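Local structure of A-type flavoprotein (Giardia intestinalis, 2Q9U) at residues 22-27 against 39-44; 165-170 against 221-226; 175-180 against 193-198; 184-189 against 233-238; 199-204 against 300-305. The protein scavenges oxygen in the parasite, probably reducing it at a diiron site in its beta-lactamase-like domain with electrons passed on by FMN in its flavodoxin-like domain. All blocks are in the same frame, centred on the assembly; numbering follows the deposited sequence.

Interaction 1 of 5, residues 22-27 against 39-44; sequences IVDWMV and SSYNSY
Four main-chain hydrogen bonds join strand 22-24 to strand 39-41 in antiparallel register. Ile22 pairs with Tyr41 through both N-H groups, each bond 3.0 Å from N to O, and Tyr41 N lies nearly along the C=O axis of Ile22. Asp24 pairs likewise with Ser39: Asp24 N to Ser39 O is 2.8 Å, while the return bond from Ser39 N to Asp24 O is longer at 3.2 Å. Between them Val23 and Ser40 form the non-hydrogen-bonded pair.

Polar side chains meet on the face that carries Ile22, Asp24, Ser39 and Tyr41. The Tyr41 hydroxyl donates to Asp24 OD2 over a short 2.5 Å, using the anti lone pair of that oxygen; carboxylate and ring planes are turned 70° apart, with OD2 at the ring edge. Lys58 also bonds the hydroxyl, so its charge could polarise the phenol.

Apolar contact comes from Ile22, which runs alongside the tyrosine with CD1 3.5 Å from Tyr41 CD2. At the turn, Val27 CG1 reaches over to Ser39 N, 3.7 Å away.

The side chain of Tyr41 comes to about 6 Å from the mu-oxo-diiron group, and Ser40 O accepts from ND1 of His230 of the diiron pocket. Ser39 OG bonds His176. Strands 17-24 and 39-46 are neighbours in the seven-stranded mixed sheet of the beta-lactamase-like domain, with strand 52-54 on the far side of 39-46.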
# COMPACT_ATOMS: atom_id res chain seq x y z
N ILE A 22 11.07 -24.38 -3.36
CA ILE A 22 11.19 -23.11 -4.07
C ILE A 22 11.20 -21.97 -3.07
O ILE A 22 10.61 -22.07 -2.00
CB ILE A 22 10.09 -22.89 -5.16
CG1 ILE A 22 8.70 -22.59 -4.55
CG2 ILE A 22 10.01 -24.08 -6.17
CD1 ILE A 22 8.40 -21.06 -4.32
N VAL A 23 11.87 -20.89 -3.44
CA VAL A 23 11.84 -19.68 -2.60
C VAL A 23 10.84 -18.75 -3.24
O VAL A 23 10.92 -18.46 -4.45
CB VAL A 23 13.23 -18.98 -2.48
CG1 VAL A 23 13.09 -17.74 -1.55
CG2 VAL A 23 14.29 -19.95 -1.86
N ASP A 24 9.86 -18.33 -2.44
CA ASP A 24 8.82 -17.42 -2.92
C ASP A 24 9.27 -15.99 -2.52
O ASP A 24 8.88 -15.44 -1.48
CB ASP A 24 7.44 -17.79 -2.33
CG ASP A 24 6.28 -17.09 -3.03
OD1 ASP A 24 6.52 -16.08 -3.73
OD2 ASP A 24 5.10 -17.49 -2.82
N TRP A 25 10.12 -15.43 -3.36
CA TRP A 25 10.70 -14.09 -3.13
C TRP A 25 9.62 -12.99 -3.06
O TRP A 25 9.74 -12.05 -2.27
CB TRP A 25 11.70 -13.77 -4.25
CG TRP A 25 12.94 -14.67 -4.21
CD1 TRP A 25 13.22 -15.75 -5.02
CD2 TRP A 25 14.03 -14.56 -3.30
NE1 TRP A 25 14.43 -16.30 -4.66
CE2 TRP A 25 14.96 -15.57 -3.63
CE3 TRP A 25 14.33 -13.68 -2.23
CZ2 TRP A 25 16.16 -15.73 -2.94
CZ3 TRP A 25 15.54 -13.84 -1.56
CH2 TRP A 25 16.43 -14.86 -1.90
N MET A 26 8.56 -13.13 -3.82
CA MET A 26 7.63 -12.01 -4.02
C MET A 26 6.39 -11.96 -3.15
O MET A 26 5.73 -10.91 -3.08
CB MET A 26 7.23 -11.97 -5.49
CG MET A 26 8.46 -11.75 -6.35
SD MET A 26 8.08 -11.51 -8.06
CE MET A 26 7.44 -13.07 -8.50
N VAL A 27 6.05 -13.09 -2.51
CA VAL A 27 4.79 -13.15 -1.77
C VAL A 27 4.81 -12.13 -0.62
O VAL A 27 5.80 -12.04 0.14
CB VAL A 27 4.39 -14.57 -1.30
CG1 VAL A 27 5.37 -15.17 -0.28
CG2 VAL A 27 2.94 -14.59 -0.74
N SER A 39 8.49 -16.10 1.58
CA SER A 39 8.48 -17.39 2.26
C SER A 39 9.22 -18.36 1.36
O SER A 39 9.82 -17.96 0.37
CB SER A 39 7.02 -17.85 2.45
OG SER A 39 6.92 -19.03 3.26
N SER A 40 9.15 -19.65 1.69
CA SER A 40 9.59 -20.72 0.78
C SER A 40 8.69 -21.90 1.07
O SER A 40 8.10 -21.98 2.15
CB SER A 40 11.06 -21.09 1.00
OG SER A 40 11.26 -21.75 2.25
N TYR A 41 8.60 -22.82 0.09
CA TYR A 41 7.87 -24.07 0.23
C TYR A 41 8.93 -25.14 0.01
O TYR A 41 9.34 -25.39 -1.12
CB TYR A 41 6.75 -24.13 -0.83
CG TYR A 41 6.05 -22.77 -0.91
CD1 TYR A 41 5.50 -22.21 0.25
CD2 TYR A 41 5.94 -22.06 -2.11
CE1 TYR A 41 4.88 -20.95 0.22
CE2 TYR A 41 5.31 -20.79 -2.15
CZ TYR A 41 4.80 -20.25 -0.97
OH TYR A 41 4.21 -18.99 -0.96
N ASN A 42 9.41 -25.69 1.11
CA ASN A 42 10.52 -26.61 1.07
C ASN A 42 9.99 -28.02 0.84
O ASN A 42 9.03 -28.45 1.49
CB ASN A 42 11.31 -26.55 2.38
CG ASN A 42 11.81 -25.14 2.70
OD1 ASN A 42 12.16 -24.35 1.81
ND2 ASN A 42 11.88 -24.84 3.99
N SER A 43 10.62 -28.70 -0.12
CA SER A 43 10.35 -30.09 -0.45
C SER A 43 11.72 -30.75 -0.46
O SER A 43 12.69 -30.07 -0.72
CB SER A 43 9.75 -30.18 -1.86
OG SER A 43 9.65 -31.54 -2.28
N TYR A 44 11.79 -32.05 -0.21
CA TYR A 44 13.10 -32.71 -0.07
C TYR A 44 13.15 -33.98 -0.91
O TYR A 44 12.16 -34.67 -1.00
CB TYR A 44 13.40 -33.03 1.39
CG TYR A 44 13.44 -31.77 2.22
CD1 TYR A 44 14.58 -30.97 2.24
CD2 TYR A 44 12.29 -31.33 2.89
CE1 TYR A 44 14.60 -29.76 2.98
CE2 TYR A 44 12.30 -30.13 3.61
CZ TYR A 44 13.46 -29.36 3.65
OH TYR A 44 13.47 -28.17 4.38

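Interaction 2 of 5, residues 165-170 against 221-226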
# COMPACT_ATOMS: atom_id res chain seq x y z
N LYS A 165 18.28 -39.41 11.73
CA LYS A 165 17.82 -38.59 12.85
C LYS A 165 17.22 -37.28 12.32
O LYS A 165 17.44 -36.19 12.88
CB LYS A 165 18.95 -38.31 13.86
CG LYS A 165 19.75 -39.59 14.34
CD LYS A 165 18.84 -40.62 15.07
CE LYS A 165 19.64 -41.83 15.58
NZ LYS A 165 20.14 -42.68 14.42
N ILE A 166 16.45 -37.41 11.23
CA ILE A 166 15.82 -36.25 10.58
C ILE A 166 14.35 -36.19 10.90
O ILE A 166 13.61 -37.17 10.70
CB ILE A 166 15.91 -36.32 9.05
CG1 ILE A 166 17.35 -36.52 8.55
CG2 ILE A 166 15.33 -35.04 8.42
CD1 ILE A 166 17.38 -37.17 7.16
N LEU A 167 13.89 -35.02 11.32
CA LEU A 167 12.47 -34.78 11.43
C LEU A 167 12.06 -33.87 10.27
O LEU A 167 12.50 -32.70 10.19
CB LEU A 167 12.14 -34.13 12.78
CG LEU A 167 10.65 -33.87 13.01
CD1 LEU A 167 9.86 -35.18 13.14
CD2 LEU A 167 10.37 -32.96 14.23
N PHE A 168 11.22 -34.37 9.38
CA PHE A 168 10.63 -33.51 8.33
C PHE A 168 9.36 -32.94 8.95
O PHE A 168 8.34 -33.65 9.07
CB PHE A 168 10.31 -34.32 7.08
CG PHE A 168 11.53 -34.89 6.39
CD1 PHE A 168 12.26 -34.12 5.49
CD2 PHE A 168 11.92 -36.21 6.62
CE1 PHE A 168 13.40 -34.64 4.84
CE2 PHE A 168 13.03 -36.74 5.97
CZ PHE A 168 13.77 -35.96 5.09
N SER A 169 9.43 -31.69 9.40
CA SER A 169 8.36 -31.19 10.27
C SER A 169 7.26 -30.43 9.54
O SER A 169 6.32 -29.97 10.16
CB SER A 169 8.97 -30.29 11.37
OG SER A 169 9.72 -29.25 10.76
N ASN A 170 7.41 -30.26 8.23
CA ASN A 170 6.40 -29.55 7.43
C ASN A 170 6.22 -28.12 8.01
O ASN A 170 7.22 -27.42 8.19
CB ASN A 170 5.11 -30.40 7.35
CG ASN A 170 4.07 -29.84 6.39
OD1 ASN A 170 3.04 -29.34 6.82
ND2 ASN A 170 4.35 -29.92 5.10
N VAL A 221 12.44 -39.66 20.46
CA VAL A 221 13.41 -40.10 19.47
C VAL A 221 14.52 -39.07 19.36
O VAL A 221 14.32 -37.90 19.68
CB VAL A 221 12.74 -40.33 18.08
CG1 VAL A 221 11.80 -41.54 18.12
CG2 VAL A 221 11.98 -39.06 17.58
N GLU A 222 15.69 -39.51 18.91
CA GLU A 222 16.80 -38.60 18.70
C GLU A 222 16.61 -37.81 17.39
O GLU A 222 16.40 -38.40 16.33
CB GLU A 222 18.13 -39.39 18.63
CG GLU A 222 19.35 -38.50 18.43
CD GLU A 222 20.65 -39.28 18.26
OE1 GLU A 222 20.65 -40.51 18.48
OE2 GLU A 222 21.67 -38.67 17.89
N ILE A 223 16.73 -36.49 17.47
CA ILE A 223 16.65 -35.63 16.27
C ILE A 223 17.94 -34.80 16.12
O ILE A 223 18.27 -34.00 17.00
CB ILE A 223 15.40 -34.71 16.39
CG1 ILE A 223 14.11 -35.57 16.40
CG2 ILE A 223 15.38 -33.67 15.26
CD1 ILE A 223 12.88 -34.88 17.02
N LYS A 224 18.68 -34.99 15.02
CA LYS A 224 19.85 -34.13 14.73
C LYS A 224 19.47 -32.99 13.80
O LYS A 224 20.16 -31.99 13.78
CB LYS A 224 20.99 -34.90 14.05
CG LYS A 224 21.60 -36.03 14.89
CD LYS A 224 23.07 -36.33 14.52
CE LYS A 224 23.32 -36.37 13.03
NZ LYS A 224 24.48 -37.27 12.61
N TYR A 225 18.43 -33.18 12.99
CA TYR A 225 18.03 -32.18 11.98
C TYR A 225 16.53 -32.00 11.93
O TYR A 225 15.78 -32.99 11.90
CB TYR A 225 18.48 -32.64 10.57
CG TYR A 225 19.98 -32.89 10.46
CD1 TYR A 225 20.87 -31.82 10.50
CD2 TYR A 225 20.49 -34.20 10.38
CE1 TYR A 225 22.26 -32.03 10.41
CE2 TYR A 225 21.91 -34.43 10.26
CZ TYR A 225 22.77 -33.33 10.29
OH TYR A 225 24.13 -33.51 10.20
N ILE A 226 16.07 -30.74 11.90
CA ILE A 226 14.66 -30.49 11.64
C ILE A 226 14.54 -29.74 10.32
O ILE A 226 14.95 -28.57 10.20
CB ILE A 226 13.96 -29.71 12.78
CG1 ILE A 226 14.09 -30.47 14.11
CG2 ILE A 226 12.48 -29.51 12.43
CD1 ILE A 226 13.65 -29.60 15.34
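Strand 166-170 and the chain entering strand 225-228 run in parallel register, Ile166 beside Tyr225 and Leu167 beside Ile226. Lys165 O takes two N-H groups in its carbonyl plane: Lys224 N at 2.7 Å, on a lone pair, and Tyr225 N at 3.2 Å. One residue pair on, Leu167 N meets Tyr225 O at 2.8 Å in an almost straight bond of 175°. This is the parallel pair of the six-stranded mixed sheet in the beta-lactamase-like domain, a beta-alpha-beta crossover through helices 189-204 and 208-219; the Lys165 end is shaped by a G1 beta bulge against Cys161. On one face Ile166 CG1 nears Tyr225 CD2. On the side of Leu167 and Ile226, Leu167 CB rests against Ile223 CG2 from the preceding loop at 4.1 Å, and Met239 of helix 236-250 covers Ile223 and Ile226. Lys165, bent at chi2 and chi4, lays its methylenes across Glu222, bringing CE within 3.3 Å of OE1, while its ammonium bonds Pro162 O. Ser169 OG touches Ile226 CG2 and hydrogen-bonds Gly172 O.

Interaction 3 of 5, residues 175-180 against 193-198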
# COMPACT_ATOMS: atom_id res chain seq x y z
N GLN A 175 9.24 -20.76 9.20
CA GLN A 175 9.14 -19.31 9.24
C GLN A 175 8.94 -18.86 7.79
O GLN A 175 9.49 -19.45 6.84
CB GLN A 175 10.39 -18.60 9.81
CG GLN A 175 11.39 -19.49 10.60
CD GLN A 175 12.22 -20.39 9.69
OE1 GLN A 175 12.84 -19.93 8.72
NE2 GLN A 175 12.26 -21.68 10.00
N HIS A 176 8.13 -17.82 7.63
CA HIS A 176 7.94 -17.22 6.31
C HIS A 176 9.14 -16.32 6.05
O HIS A 176 9.19 -15.12 6.44
CB HIS A 176 6.59 -16.48 6.22
CG HIS A 176 5.41 -17.40 6.24
ND1 HIS A 176 5.27 -18.47 5.37
CD2 HIS A 176 4.29 -17.38 7.01
CE1 HIS A 176 4.12 -19.08 5.62
NE2 HIS A 176 3.51 -18.43 6.60
N TYR A 177 10.16 -16.95 5.47
CA TYR A 177 11.44 -16.29 5.28
C TYR A 177 12.06 -16.72 3.95
O TYR A 177 12.44 -17.89 3.81
CB TYR A 177 12.38 -16.61 6.46
CG TYR A 177 13.73 -15.93 6.44
CD1 TYR A 177 13.90 -14.64 5.95
CD2 TYR A 177 14.87 -16.60 6.93
CE1 TYR A 177 15.16 -14.01 5.96
CE2 TYR A 177 16.11 -15.98 6.95
CZ TYR A 177 16.26 -14.71 6.46
OH TYR A 177 17.51 -14.13 6.48
N ALA A 178 12.12 -15.81 2.96
CA ALA A 178 12.76 -16.11 1.69
C ALA A 178 14.25 -15.78 1.78
O ALA A 178 14.61 -14.62 2.04
CB ALA A 178 12.11 -15.29 0.49
N THR A 179 15.10 -16.78 1.52
CA THR A 179 16.56 -16.65 1.59
C THR A 179 17.19 -17.75 0.73
O THR A 179 16.54 -18.77 0.47
CB THR A 179 17.10 -16.68 3.06
OG1 THR A 179 18.52 -16.73 3.06
CG2 THR A 179 16.53 -17.89 3.86
N SER A 180 18.43 -17.54 0.28
CA SER A 180 19.14 -18.58 -0.44
C SER A 180 19.76 -19.56 0.56
O SER A 180 20.19 -20.65 0.17
CB SER A 180 20.21 -17.98 -1.37
OG SER A 180 21.22 -17.33 -0.63
N MET A 193 14.72 -16.48 14.57
CA MET A 193 13.88 -16.72 15.73
C MET A 193 12.75 -15.73 15.81
O MET A 193 11.63 -16.09 16.19
CB MET A 193 14.69 -16.75 17.03
CG MET A 193 15.51 -18.00 17.21
SD MET A 193 14.48 -19.52 17.29
CE MET A 193 13.28 -19.12 18.57
N HIS A 194 13.03 -14.47 15.44
CA HIS A 194 11.95 -13.47 15.34
C HIS A 194 10.84 -13.96 14.40
O HIS A 194 9.66 -13.91 14.75
CB HIS A 194 12.52 -12.13 14.87
CG HIS A 194 11.49 -11.15 14.44
ND1 HIS A 194 10.94 -10.22 15.29
CD2 HIS A 194 10.89 -10.96 13.24
CE1 HIS A 194 10.06 -9.49 14.64
NE2 HIS A 194 10.00 -9.92 13.39
N LEU A 195 11.20 -14.44 13.22
CA LEU A 195 10.19 -14.89 12.25
C LEU A 195 9.55 -16.21 12.68
O LEU A 195 8.37 -16.48 12.39
CB LEU A 195 10.82 -14.99 10.85
CG LEU A 195 11.24 -13.63 10.25
CD1 LEU A 195 12.00 -13.89 8.95
CD2 LEU A 195 10.02 -12.70 10.01
N PHE A 196 10.34 -17.04 13.38
CA PHE A 196 9.86 -18.32 13.92
C PHE A 196 8.74 -18.02 14.93
O PHE A 196 7.70 -18.68 14.95
CB PHE A 196 11.04 -19.06 14.57
CG PHE A 196 10.67 -20.32 15.35
CD1 PHE A 196 10.24 -20.25 16.67
CD2 PHE A 196 10.82 -21.57 14.76
CE1 PHE A 196 9.95 -21.42 17.39
CE2 PHE A 196 10.54 -22.75 15.48
CZ PHE A 196 10.11 -22.66 16.78
N LYS A 197 8.97 -17.01 15.77
CA LYS A 197 7.94 -16.52 16.72
C LYS A 197 6.73 -15.91 16.03
O LYS A 197 5.57 -16.12 16.45
CB LYS A 197 8.53 -15.51 17.71
CG LYS A 197 9.44 -16.13 18.75
CD LYS A 197 10.06 -15.02 19.62
CE LYS A 197 11.14 -15.54 20.54
NZ LYS A 197 11.84 -14.44 21.30
N GLU A 198 6.96 -15.16 14.95
CA GLU A 198 5.83 -14.58 14.24
C GLU A 198 4.96 -15.71 13.66
O GLU A 198 3.71 -15.64 13.66
CB GLU A 198 6.31 -13.62 13.13
CG GLU A 198 5.19 -12.70 12.60
CD GLU A 198 5.69 -11.81 11.48
OE1 GLU A 198 6.09 -12.36 10.43
OE2 GLU A 198 5.68 -10.58 11.64
O HOH W 1 7.27 -16.19 9.84
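Leu195 of helix 189-204 points into the loop 175-180 that follows strand 166-170 in the beta-lactamase-like domain, next to the diiron site. With CG anti to the carbonyl carbon (chi1 -67°), an extended chi2 places CD1 against Tyr177, 3.6 Å from CD1 of the ring; the two side chains cross at about a right angle. Leu195 CB meets Gln175 CB at 3.8 Å. From there Gln175 CG continues to the helix backbone, 3.8 Å from Phe196 CA, and a nearly eclipsed chi1 (-16°) and a bend at chi2 carry the amide away from the helix, where OE1 accepts from Val232 N and NE2 donates to Phe173 O. Thr179 CG2 covers part of one Tyr177 ring face. His176, at the centre of an inverse gamma turn, is held by Ser39 and meets the ring of His230 of the diiron pocket edge-to-face. A water joins loop to helix: it accepts from His176 N at 2.9 Å and donates to Leu195 O at 2.8 Å.

Interaction 4 of 5, residues 184-189 against 233-238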
# COMPACT_ATOMS: atom_id res chain seq x y z
N ALA A 184 19.36 -22.25 9.57
CA ALA A 184 19.19 -21.12 10.48
C ALA A 184 20.55 -20.51 10.88
O ALA A 184 20.71 -19.28 10.93
CB ALA A 184 18.39 -21.56 11.73
N ASP A 185 21.52 -21.40 11.13
CA ASP A 185 22.85 -21.00 11.61
C ASP A 185 23.66 -20.22 10.57
O ASP A 185 24.59 -19.49 10.91
CB ASP A 185 23.61 -22.26 12.11
CG ASP A 185 23.70 -23.34 11.05
OD1 ASP A 185 24.64 -23.31 10.25
OD2 ASP A 185 22.80 -24.21 10.98
N GLU A 186 23.31 -20.36 9.29
CA GLU A 186 23.88 -19.54 8.23
C GLU A 186 23.30 -18.14 8.13
O GLU A 186 23.82 -17.32 7.37
CB GLU A 186 23.77 -20.24 6.88
CG GLU A 186 24.40 -21.64 6.87
CD GLU A 186 24.04 -22.42 5.63
OE1 GLU A 186 22.89 -22.33 5.17
OE2 GLU A 186 24.92 -23.14 5.12
N CYS A 187 22.23 -17.87 8.88
CA CYS A 187 21.55 -16.58 8.89
C CYS A 187 21.87 -15.88 10.19
O CYS A 187 22.69 -16.39 10.96
CB CYS A 187 20.04 -16.80 8.77
SG CYS A 187 19.59 -17.68 7.27
N ASP A 188 21.25 -14.72 10.46
CA ASP A 188 21.26 -14.21 11.85
C ASP A 188 20.23 -15.02 12.60
O ASP A 188 19.05 -14.88 12.32
CB ASP A 188 20.91 -12.71 11.96
CG ASP A 188 22.02 -11.82 11.45
OD1 ASP A 188 23.21 -12.20 11.61
OD2 ASP A 188 21.71 -10.77 10.86
N VAL A 189 20.67 -15.87 13.53
CA VAL A 189 19.74 -16.75 14.24
C VAL A 189 18.68 -15.96 14.98
O VAL A 189 17.53 -16.37 15.01
CB VAL A 189 20.47 -17.75 15.18
CG1 VAL A 189 19.47 -18.56 16.02
CG2 VAL A 189 21.28 -18.71 14.32
N SER A 233 15.97 -24.41 7.86
CA SER A 233 15.93 -25.63 8.65
C SER A 233 16.94 -25.54 9.80
O SER A 233 17.73 -24.59 9.89
CB SER A 233 16.21 -26.83 7.74
OG SER A 233 15.11 -27.01 6.89
N TRP A 234 16.89 -26.53 10.70
CA TRP A 234 17.49 -26.43 12.01
C TRP A 234 18.47 -27.57 12.29
O TRP A 234 18.20 -28.77 11.99
CB TRP A 234 16.40 -26.44 13.10
CG TRP A 234 15.37 -25.36 12.95
CD1 TRP A 234 14.16 -25.44 12.28
CD2 TRP A 234 15.46 -24.03 13.47
NE1 TRP A 234 13.51 -24.22 12.34
CE2 TRP A 234 14.28 -23.35 13.07
CE3 TRP A 234 16.42 -23.35 14.23
CZ2 TRP A 234 14.03 -22.02 13.43
CZ3 TRP A 234 16.17 -21.99 14.57
CH2 TRP A 234 14.99 -21.36 14.17
N ARG A 235 19.59 -27.21 12.89
CA ARG A 235 20.57 -28.15 13.39
C ARG A 235 21.36 -27.53 14.58
O ARG A 235 21.21 -26.42 14.88
CB ARG A 235 21.50 -28.60 12.26
CG ARG A 235 22.46 -27.52 11.82
CD ARG A 235 23.17 -27.77 10.54
NE ARG A 235 23.81 -26.61 9.95
CZ ARG A 235 24.58 -26.65 8.88
NH1 ARG A 235 24.84 -27.77 8.29
NH2 ARG A 235 25.10 -25.58 8.43
N GLY A 236 22.17 -28.33 15.23
CA GLY A 236 22.94 -27.89 16.36
C GLY A 236 22.29 -27.05 17.43
O GLY A 236 21.16 -27.22 17.76
N ASP A 237 23.03 -26.07 17.91
CA ASP A 237 22.55 -25.14 18.90
C ASP A 237 21.28 -24.40 18.50
O ASP A 237 20.41 -24.23 19.32
CB ASP A 237 23.60 -24.12 19.34
CG ASP A 237 24.82 -24.76 19.97
OD1 ASP A 237 24.72 -25.80 20.57
OD2 ASP A 237 25.87 -24.19 19.86
N ALA A 238 21.23 -23.91 17.26
CA ALA A 238 20.05 -23.15 16.84
C ALA A 238 18.79 -24.00 16.93
O ALA A 238 17.72 -23.51 17.29
CB ALA A 238 20.23 -22.61 15.43
O HOH W 2 20.63 -24.48 12.34
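Asp185 OD2 is gripped by two donors, the NE-H of Arg235 at 2.8 Å from NE and a water at 2.6 Å. The arginine crosses the aspartate at about a right angle and presents its NE/NH2 side, so NH2 reaches Asp185 OD1 at 2.9 Å and completes a two-pronged salt bridge. OD1 offers its syn lone pair, whereas NE meets OD2 from above the carboxylate plane; both oxygens stay close to the guanidinium plane, and the two flat groups are inclined by 30°. Asp185 CG occupies the crowded position between backbone N and carbonyl carbon (chi1 55°), and Arg235 CG does the same. The water also accepts from Arg235 N, so the main chain of the arginine reaches, through water, the carboxylate that its side chain binds directly. Trp183 adds a cation-pi contact to Arg235; Glu186 OE2 lies beyond salt-bridge range of NH2 and may add to the negative field.

The 3-10 turn 184-186 is tied to the edge strand 234-235 of the six-stranded sheet, just where helix 236-250 departs. Ala184 N donates to Ser233 O nearly along the C=O axis, at 2.9 Å. The Ala184 methyl lies over the six-membered ring of Trp234 in a CH-pi contact, CB 4.0 Å from the ring centroid. Trp234 NE1 is bonded to Phe173 O. Ala238 CB touches both methyls of Val189, each 4.2 Å away, and approaches the Ala184 methyl.

Interaction 5 of 5, residues 199-204 against 300-305; sequences YTANIL and KVALHT. With NO3 (nitrate ion), chain C.
From CB, the side chain of Asn202 leaves helix 189-204 with CG anti to the carbonyl carbon (chi1 -79°) and turns its amide over the methyl of Ala302 on helix 298-306. CG and ND2 each lie 3.7 Å from Ala302 CB, and OD1 comes closer to the same CB, at 3.4 Å, so the whole amide group meets the methyl. That oxygen accepts from Tyr332 OH of helix 324-336, while ND2 donates to Glu198 O on its own helix and to Thr299 O at the start of the other, so both ends of the buried amide are satisfied and its rotation is fixed. One residue earlier, Ala201 CB sits against Ala302 O at 3.5 Å. These small side chains let the segment axes approach to 8.2 Å at 114°. On the diiron side of helix 189-204, nitrate O2 sits at the edge of the Tyr199 ring, 3.0 Å from OH, and Ile203 CG1 covers the centre of one ring face. The nitrate, probably from the crystallisation liquor, is hydrogen-bonded to His31 NE2. The crossing joins a helix of the beta-lactamase-like domain to one of the flavodoxin-like domain within the chain, as expected for the two-domain architecture of flavodiiron proteins.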
# COMPACT_ATOMS: atom_id res chain seq x y z
N TYR A 199 5.62 -16.74 13.13
CA TYR A 199 4.88 -17.88 12.56
C TYR A 199 4.05 -18.59 13.65
O TYR A 199 2.85 -18.88 13.47
CB TYR A 199 5.85 -18.86 11.91
CG TYR A 199 5.13 -19.92 11.12
CD1 TYR A 199 4.64 -21.07 11.74
CD2 TYR A 199 4.96 -19.77 9.73
CE1 TYR A 199 3.97 -22.07 11.01
CE2 TYR A 199 4.32 -20.76 8.98
CZ TYR A 199 3.81 -21.90 9.63
OH TYR A 199 3.17 -22.86 8.87
N THR A 200 4.69 -18.85 14.78
CA THR A 200 4.02 -19.49 15.93
C THR A 200 2.78 -18.70 16.36
O THR A 200 1.67 -19.26 16.50
CB THR A 200 4.96 -19.61 17.13
OG1 THR A 200 6.16 -20.26 16.70
CG2 THR A 200 4.30 -20.46 18.21
N ALA A 201 2.97 -17.40 16.56
CA ALA A 201 1.89 -16.51 17.00
C ALA A 201 0.71 -16.51 16.03
O ALA A 201 -0.45 -16.57 16.46
CB ALA A 201 2.46 -15.03 17.16
N ASN A 202 0.99 -16.49 14.71
CA ASN A 202 -0.05 -16.29 13.69
C ASN A 202 -0.72 -17.55 13.18
O ASN A 202 -1.85 -17.49 12.73
CB ASN A 202 0.52 -15.56 12.47
CG ASN A 202 0.65 -14.07 12.71
OD1 ASN A 202 -0.29 -13.31 12.46
ND2 ASN A 202 1.81 -13.65 13.19
N ILE A 203 -0.00 -18.66 13.21
CA ILE A 203 -0.51 -19.91 12.62
C ILE A 203 -0.88 -20.90 13.72
O ILE A 203 -1.90 -21.59 13.64
CB ILE A 203 0.50 -20.52 11.62
CG1 ILE A 203 0.97 -19.46 10.58
CG2 ILE A 203 -0.07 -21.82 10.96
CD1 ILE A 203 -0.17 -18.82 9.81
N LEU A 204 -0.06 -20.93 14.77
CA LEU A 204 -0.18 -21.99 15.77
C LEU A 204 -0.79 -21.53 17.07
O LEU A 204 -0.94 -22.35 18.00
CB LEU A 204 1.21 -22.63 16.01
CG LEU A 204 1.98 -23.21 14.79
CD1 LEU A 204 3.40 -23.65 15.21
CD2 LEU A 204 1.25 -24.35 14.10
N LYS A 300 1.52 -8.36 12.85
CA LYS A 300 2.37 -7.76 13.88
C LYS A 300 1.64 -7.69 15.24
O LYS A 300 2.26 -7.85 16.31
CB LYS A 300 2.87 -6.40 13.37
CG LYS A 300 3.85 -6.66 12.19
CD LYS A 300 4.31 -5.43 11.44
CE LYS A 300 5.16 -5.87 10.23
NZ LYS A 300 4.36 -6.60 9.15
N VAL A 301 0.34 -7.45 15.20
CA VAL A 301 -0.46 -7.48 16.44
C VAL A 301 -0.30 -8.87 17.11
O VAL A 301 -0.06 -8.98 18.34
CB VAL A 301 -1.96 -7.13 16.15
CG1 VAL A 301 -2.85 -7.34 17.37
CG2 VAL A 301 -2.09 -5.65 15.65
N ALA A 302 -0.43 -9.92 16.31
CA ALA A 302 -0.27 -11.30 16.81
C ALA A 302 1.14 -11.50 17.33
O ALA A 302 1.33 -11.97 18.44
CB ALA A 302 -0.62 -12.34 15.72
N LEU A 303 2.14 -11.09 16.55
CA LEU A 303 3.53 -11.18 17.00
C LEU A 303 3.77 -10.60 18.41
O LEU A 303 4.41 -11.24 19.27
CB LEU A 303 4.44 -10.47 15.99
CG LEU A 303 5.93 -10.28 16.34
CD1 LEU A 303 6.63 -11.67 16.50
CD2 LEU A 303 6.63 -9.43 15.30
N HIS A 304 3.29 -9.39 18.64
CA HIS A 304 3.61 -8.68 19.86
C HIS A 304 2.77 -9.11 21.05
O HIS A 304 3.30 -9.23 22.14
CB HIS A 304 3.65 -7.15 19.64
CG HIS A 304 4.84 -6.72 18.85
ND1 HIS A 304 6.12 -6.81 19.34
CD2 HIS A 304 4.95 -6.27 17.58
CE1 HIS A 304 6.98 -6.38 18.43
NE2 HIS A 304 6.30 -6.07 17.34
N THR A 305 1.49 -9.36 20.82
CA THR A 305 0.60 -9.85 21.88
C THR A 305 1.00 -11.26 22.36
O THR A 305 0.83 -11.58 23.55
CB THR A 305 -0.89 -9.83 21.47
OG1 THR A 305 -1.10 -10.60 20.27
CG2 THR A 305 -1.37 -8.38 21.23
N NO3 C . 0.84 -22.02 6.71
O1 NO3 C . 0.60 -20.67 6.85
O2 NO3 C . 2.03 -22.41 6.17
O3 NO3 C . -0.06 -22.98 7.14

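Interactions 1 to 4 belong to the beta-lactamase-like domain, and interaction 5 joins it to the flavodoxin-like domain. Interaction 1 lies in the seven-stranded sheet; interactions 2 and 4 share the six-stranded one through neighbouring strands 225-228 and 234-235, their centres 14 Å apart. Along the chain interaction 1 closes first, interaction 3 is nested within the loop closed by interaction 2, and interaction 4 alternates with both; interaction 5 follows interaction 3 and crosses interactions 2 and 4. Helix 189-204 serves interactions 3 and 5, whose centres are 12 Å apart and which touch through His176 and Tyr199. Interactions 1 and 3 also touch, with centres 12 Å apart. The diiron surroundings are thus connected, through one helix, to the domain interface.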